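Local coordinates for protein polyphosphate kinase (Porphyromonas gingivalis, PDB 2O8R) that probably catalyses the reversible transfer of the terminal phosphate of ATP to a growing long-chain polyphosphate, with magnesium as cofactor, at residues A[211-214]-A[215-219]; A[640-643]-A[644-648]. The protein carries 3 engineered substitutions. All blocks are in the same frame, centred on the assembly; numbering follows the deposited sequence.

Contact 1: residues A[211-214]-A[215-219]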
loop_
_atom_site.group_PDB
_atom_site.type_symbol
_atom_site.label_atom_id
_atom_site.label_comp_id
_atom_site.label_asym_id
_atom_site.label_seq_id
_atom_site.Cartn_x
_atom_site.Cartn_y
_atom_site.Cartn_z
ATOM N N ASP A 211 8.700 -17.405 -19.096
ATOM C CA ASP A 211 8.663 -18.066 -20.391
ATOM C C ASP A 211 9.075 -17.093 -21.506
ATOM O O ASP A 211 9.925 -17.409 -22.333
ATOM C CB ASP A 211 7.281 -18.672 -20.646
ATOM C CG ASP A 211 7.102 -20.036 -19.985
ATOM O OD1 ASP A 211 8.092 -20.622 -19.506
ATOM O OD2 ASP A 211 5.960 -20.531 -19.954
ATOM N N ILE A 212 8.503 -15.897 -21.496
ATOM C CA ILE A 212 8.872 -14.876 -22.459
ATOM C C ILE A 212 10.366 -14.616 -22.430
ATOM O O ILE A 212 11.008 -14.593 -23.480
ATOM C CB ILE A 212 8.115 -13.556 -22.239
ATOM C CG1 ILE A 212 6.596 -13.822 -22.221
ATOM C CG2 ILE A 212 8.531 -12.523 -23.334
ATOM C CD1 ILE A 212 5.791 -12.688 -21.589
ATOM N N ILE A 213 10.914 -14.436 -21.233
ATOM C CA ILE A 213 12.351 -14.223 -21.089
ATOM C C ILE A 213 13.153 -15.375 -21.727
ATOM O O ILE A 213 14.046 -15.143 -22.538
ATOM C CB ILE A 213 12.749 -13.985 -19.617
ATOM C CG1 ILE A 213 12.158 -12.650 -19.132
ATOM C CG2 ILE A 213 14.271 -13.984 -19.477
ATOM C CD1 ILE A 213 12.574 -12.235 -17.726
ATOM N N LYS A 214 12.787 -16.607 -21.397
ATOM C CA LYS A 214 13.410 -17.793 -21.977
ATOM C C LYS A 214 13.465 -17.761 -23.512
ATOM O O LYS A 214 14.451 -18.168 -24.115
ATOM C CB LYS A 214 12.668 -19.050 -21.511
ATOM C CG LYS A 214 12.877 -19.412 -20.024
ATOM C CD LYS A 214 12.246 -20.765 -19.733
ATOM C CE LYS A 214 12.853 -21.441 -18.544
ATOM N NZ LYS A 214 12.256 -22.783 -18.398
ATOM N N GLU A 215 12.409 -17.248 -24.127
ATOM C CA GLU A 215 12.268 -17.241 -25.570
ATOM C C GLU A 215 13.120 -16.142 -26.239
ATOM O O GLU A 215 13.225 -16.072 -27.463
ATOM C CB GLU A 215 10.782 -17.072 -25.912
ATOM C CG GLU A 215 10.367 -17.393 -27.346
ATOM C CD GLU A 215 10.813 -18.771 -27.811
ATOM O OE1 GLU A 215 10.872 -19.710 -26.983
ATOM O OE2 GLU A 215 11.096 -18.917 -29.019
ATOM N N HIS A 216 13.742 -15.284 -25.443
ATOM C CA HIS A 216 14.502 -14.176 -26.011
ATOM C C HIS A 216 15.905 -14.059 -25.425
ATOM O O HIS A 216 16.550 -13.019 -25.549
ATOM C CB HIS A 216 13.735 -12.862 -25.840
ATOM C CG HIS A 216 12.422 -12.833 -26.554
ATOM N ND1 HIS A 216 11.235 -13.182 -25.947
ATOM C CD2 HIS A 216 12.111 -12.516 -27.831
ATOM C CE1 HIS A 216 10.249 -13.073 -26.818
ATOM N NE2 HIS A 216 10.753 -12.663 -27.967
ATOM N N LEU A 217 16.374 -15.133 -24.800
ATOM C CA LEU A 217 17.663 -15.132 -24.129
ATOM C C LEU A 217 18.793 -14.837 -25.107
ATOM O O LEU A 217 19.811 -14.250 -24.729
ATOM C CB LEU A 217 17.899 -16.471 -23.422
ATOM C CG LEU A 217 17.148 -16.726 -22.111
ATOM C CD1 LEU A 217 17.263 -18.168 -21.699
ATOM C CD2 LEU A 217 17.680 -15.826 -21.018
ATOM N N ASP A 218 18.588 -15.216 -26.368
ATOM C CA ASP A 218 19.555 -14.965 -27.438
ATOM C C ASP A 218 19.867 -13.486 -27.676
ATOM O O ASP A 218 20.965 -13.164 -28.116
ATOM C CB ASP A 218 19.109 -15.619 -28.744
ATOM C CG ASP A 218 17.646 -15.403 -29.024
ATOM O OD1 ASP A 218 16.808 -16.101 -28.404
ATOM O OD2 ASP A 218 17.335 -14.537 -29.866
ATOM N N VAL A 219 18.929 -12.588 -27.374
ATOM C CA VAL A 219 19.207 -11.153 -27.506
ATOM C C VAL A 219 19.994 -10.623 -26.303
ATOM O O VAL A 219 20.727 -9.626 -26.402
ATOM C CB VAL A 219 17.927 -10.295 -27.795
ATOM C CG1 VAL A 219 16.804 -11.146 -28.395
ATOM C CG2 VAL A 219 17.447 -9.562 -26.566
#
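H216 folds back toward the last turn of helix 209-214 and bonds to the carbonyl of I212. From CB the side chain leaves with CG beside its own backbone N (chi1 -62°), which swings the ring back toward the helix end. CB itself lies 4.0 Å from both I212 O and I213 O. CG passes 3.8 Å from I212 O, and next along, ND1 gives its hydrogen to that oxygen at 2.9 Å, a fairly straight bond at 160°; the oxygen sits at the ring edge, close to the ring plane, while ND1 is tilted from the carbonyl plane. CG2 of I212 lies 3.8 Å from ND1, off the ring plane, and the two side chains run alongside each other, pointing the same way. Beyond the segments the ring stacks with F135 of helix 125-139, the helix against which I212 also packs.

The backbone N of H216 bonds to I213 O, and E215 N to D211 O at 3.1 Å, with only a weak further bond to I212 O. A type I turn from K214 to L217 then redirects the chain. The side chain of L217 slants across I213, its CD2 4.2 Å from CG2 of I213, and both residues pack on strand 163-169 of the middle-domain sheet. I212 O thus accepts a side-chain N-H where the regular helical bonding gives out, beside its weak bond from E215 N. Because ND1 is the donor, it must carry a proton, and the bond and the stack together probably restrict rotation of the ring.

Contact 2: residues A[640-643]-A[644-648]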
loop_
_atom_site.group_PDB
_atom_site.type_symbol
_atom_site.label_atom_id
_atom_site.label_comp_id
_atom_site.label_asym_id
_atom_site.label_seq_id
_atom_site.Cartn_x
_atom_site.Cartn_y
_atom_site.Cartn_z
ATOM N N ARG A 640 -28.455 -21.333 21.581
ATOM C CA ARG A 640 -29.162 -22.313 20.771
ATOM C C ARG A 640 -28.725 -22.186 19.320
ATOM O O ARG A 640 -28.551 -23.192 18.626
ATOM C CB ARG A 640 -30.686 -22.136 20.937
ATOM C CG ARG A 640 -31.607 -22.910 19.972
ATOM C CD ARG A 640 -31.281 -24.409 19.850
ATOM N NE ARG A 640 -30.873 -25.019 21.114
ATOM C CZ ARG A 640 -30.147 -26.131 21.207
ATOM N NH1 ARG A 640 -29.740 -26.765 20.105
ATOM N NH2 ARG A 640 -29.821 -26.608 22.406
ATOM N N GLU A 641 -28.522 -20.949 18.877
ATOM C CA GLU A 641 -28.136 -20.685 17.498
ATOM C C GLU A 641 -26.755 -21.264 17.198
ATOM O O GLU A 641 -26.570 -21.908 16.169
ATOM C CB GLU A 641 -28.175 -19.189 17.217
ATOM C CG GLU A 641 -27.948 -18.788 15.765
ATOM C CD GLU A 641 -28.011 -17.277 15.584
ATOM O OE1 GLU A 641 -27.301 -16.551 16.308
ATOM O OE2 GLU A 641 -28.782 -16.806 14.728
ATOM N N ILE A 642 -25.804 -21.051 18.108
ATOM C CA ILE A 642 -24.425 -21.506 17.920
ATOM C C ILE A 642 -24.390 -23.016 17.758
ATOM O O ILE A 642 -23.729 -23.552 16.858
ATOM C CB ILE A 642 -23.537 -21.072 19.095
ATOM C CG1 ILE A 642 -23.265 -19.575 19.006
ATOM C CG2 ILE A 642 -22.217 -21.810 19.090
ATOM C CD1 ILE A 642 -22.657 -19.000 20.262
ATOM N N ILE A 643 -25.141 -23.694 18.613
ATOM C CA ILE A 643 -25.254 -25.137 18.542
ATOM C C ILE A 643 -25.911 -25.555 17.237
ATOM O O ILE A 643 -25.450 -26.497 16.589
ATOM C CB ILE A 643 -25.989 -25.702 19.768
ATOM C CG1 ILE A 643 -25.264 -25.225 21.027
ATOM C CG2 ILE A 643 -25.976 -27.201 19.742
ATOM C CD1 ILE A 643 -25.855 -25.695 22.298
ATOM N N ASP A 644 -26.961 -24.845 16.831
ATOM C CA ASP A 644 -27.601 -25.139 15.553
ATOM C C ASP A 644 -26.534 -25.138 14.460
ATOM O O ASP A 644 -26.400 -26.108 13.709
ATOM C CB ASP A 644 -28.660 -24.088 15.230
ATOM C CG ASP A 644 -29.968 -24.322 15.953
ATOM O OD1 ASP A 644 -30.227 -25.455 16.406
ATOM O OD2 ASP A 644 -30.754 -23.362 16.053
ATOM N N ILE A 645 -25.761 -24.050 14.426
ATOM C CA ILE A 645 -24.706 -23.821 13.449
ATOM C C ILE A 645 -23.650 -24.923 13.493
ATOM O O ILE A 645 -23.341 -25.547 12.464
ATOM C CB ILE A 645 -24.079 -22.424 13.658
ATOM C CG1 ILE A 645 -25.034 -21.340 13.153
ATOM C CG2 ILE A 645 -22.733 -22.304 12.952
ATOM C CD1 ILE A 645 -24.850 -20.014 13.832
ATOM N N LEU A 646 -23.126 -25.194 14.685
ATOM C CA LEU A 646 -22.153 -26.271 14.843
ATOM C C LEU A 646 -22.713 -27.620 14.411
ATOM O O LEU A 646 -21.979 -28.452 13.894
ATOM C CB LEU A 646 -21.665 -26.344 16.280
ATOM C CG LEU A 646 -20.846 -25.130 16.699
ATOM C CD1 LEU A 646 -20.362 -25.349 18.088
ATOM C CD2 LEU A 646 -19.670 -24.881 15.751
ATOM N N GLU A 647 -24.014 -27.826 14.614
ATOM C CA GLU A 647 -24.668 -29.054 14.179
ATOM C C GLU A 647 -24.700 -29.097 12.680
ATOM O O GLU A 647 -24.388 -30.129 12.080
ATOM C CB GLU A 647 -26.081 -29.183 14.750
ATOM C CG GLU A 647 -26.112 -29.711 16.171
ATOM C CD GLU A 647 -27.493 -29.675 16.770
ATOM O OE1 GLU A 647 -28.477 -29.706 15.995
ATOM O OE2 GLU A 647 -27.593 -29.618 18.015
ATOM N N ILE A 648 -25.045 -27.969 12.064
ATOM C CA ILE A 648 -24.896 -27.861 10.611
ATOM C C ILE A 648 -23.479 -28.257 10.175
ATOM O O ILE A 648 -23.314 -29.034 9.239
ATOM C CB ILE A 648 -25.231 -26.466 10.096
ATOM C CG1 ILE A 648 -26.660 -26.102 10.501
ATOM C CG2 ILE A 648 -25.040 -26.411 8.592
ATOM C CD1 ILE A 648 -27.181 -24.821 9.919
#
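I642 O takes the backbone N-H of L646 at 2.8 Å in a nearly straight bond, and the side chains of the two residues follow the same spacing. They lie side by side, pointing the same way, with CG2 of I642 4.1 Å from CD1 of L646; both rest on I600 of strand 600-603. One turn is closed in the same manner by R640 O, which accepts the backbone N-H of D644 at 2.9 Å. With CG set beside its own backbone N (chi1 -80°), the carboxylate of D644 lies next to the bend of the arginine. R640 leaves the backbone with CG anti to N, then turns at chi2 and again at chi3, so its chain crosses the aspartate at about a right angle. CD of R640 comes 3.8 Å from OD1 of D644, and NH1 reaches the same OD1 at 4.0 Å, a long salt bridge made at the guanidinium edge with the two planes turned 61° apart. OD2 of D644 has a firmer partner in the hydroxyl of Y685.

These are i to i+4 relations along helix 636-651, which packs against the nine-stranded sheet of the second C-terminal domain, a member of the phospholipase D-like clan. On a neighbouring face, E641 stretches out fully and lays its CG 3.9 Å from CD1 of I645. Its carboxylate goes on to a salt bridge with K689 of helix 678-691, the helix that also meets I645. On the flank with R640, the extended chain of E647 crosses I643 obliquely, placing OE2 3.4 Å from the methyl CG2 of I643. That oxygen remains beyond salt-bridge distance of NH1 of R640, but the nearby positive charge would probably still favour the ionised carboxylate.

Overall arrangement
The two contacts lie on opposite sides of the chain's centre, with centres about 57 Å apart and nearest atoms about 42 Å apart, so neither touches the other. Contact 1 belongs to the middle domain, where a helix ends and the chain turns between helix 125-139 and the six-stranded sheet. Contact 2 sits within an unbroken helix of the second C-terminal domain. It is also the one near the predicted ATP site: the side chain of L646 is about 12 Å from those of H597 and R570, which is too far for direct contact with those residues. Residues 211-219 lie away from the annotated sites.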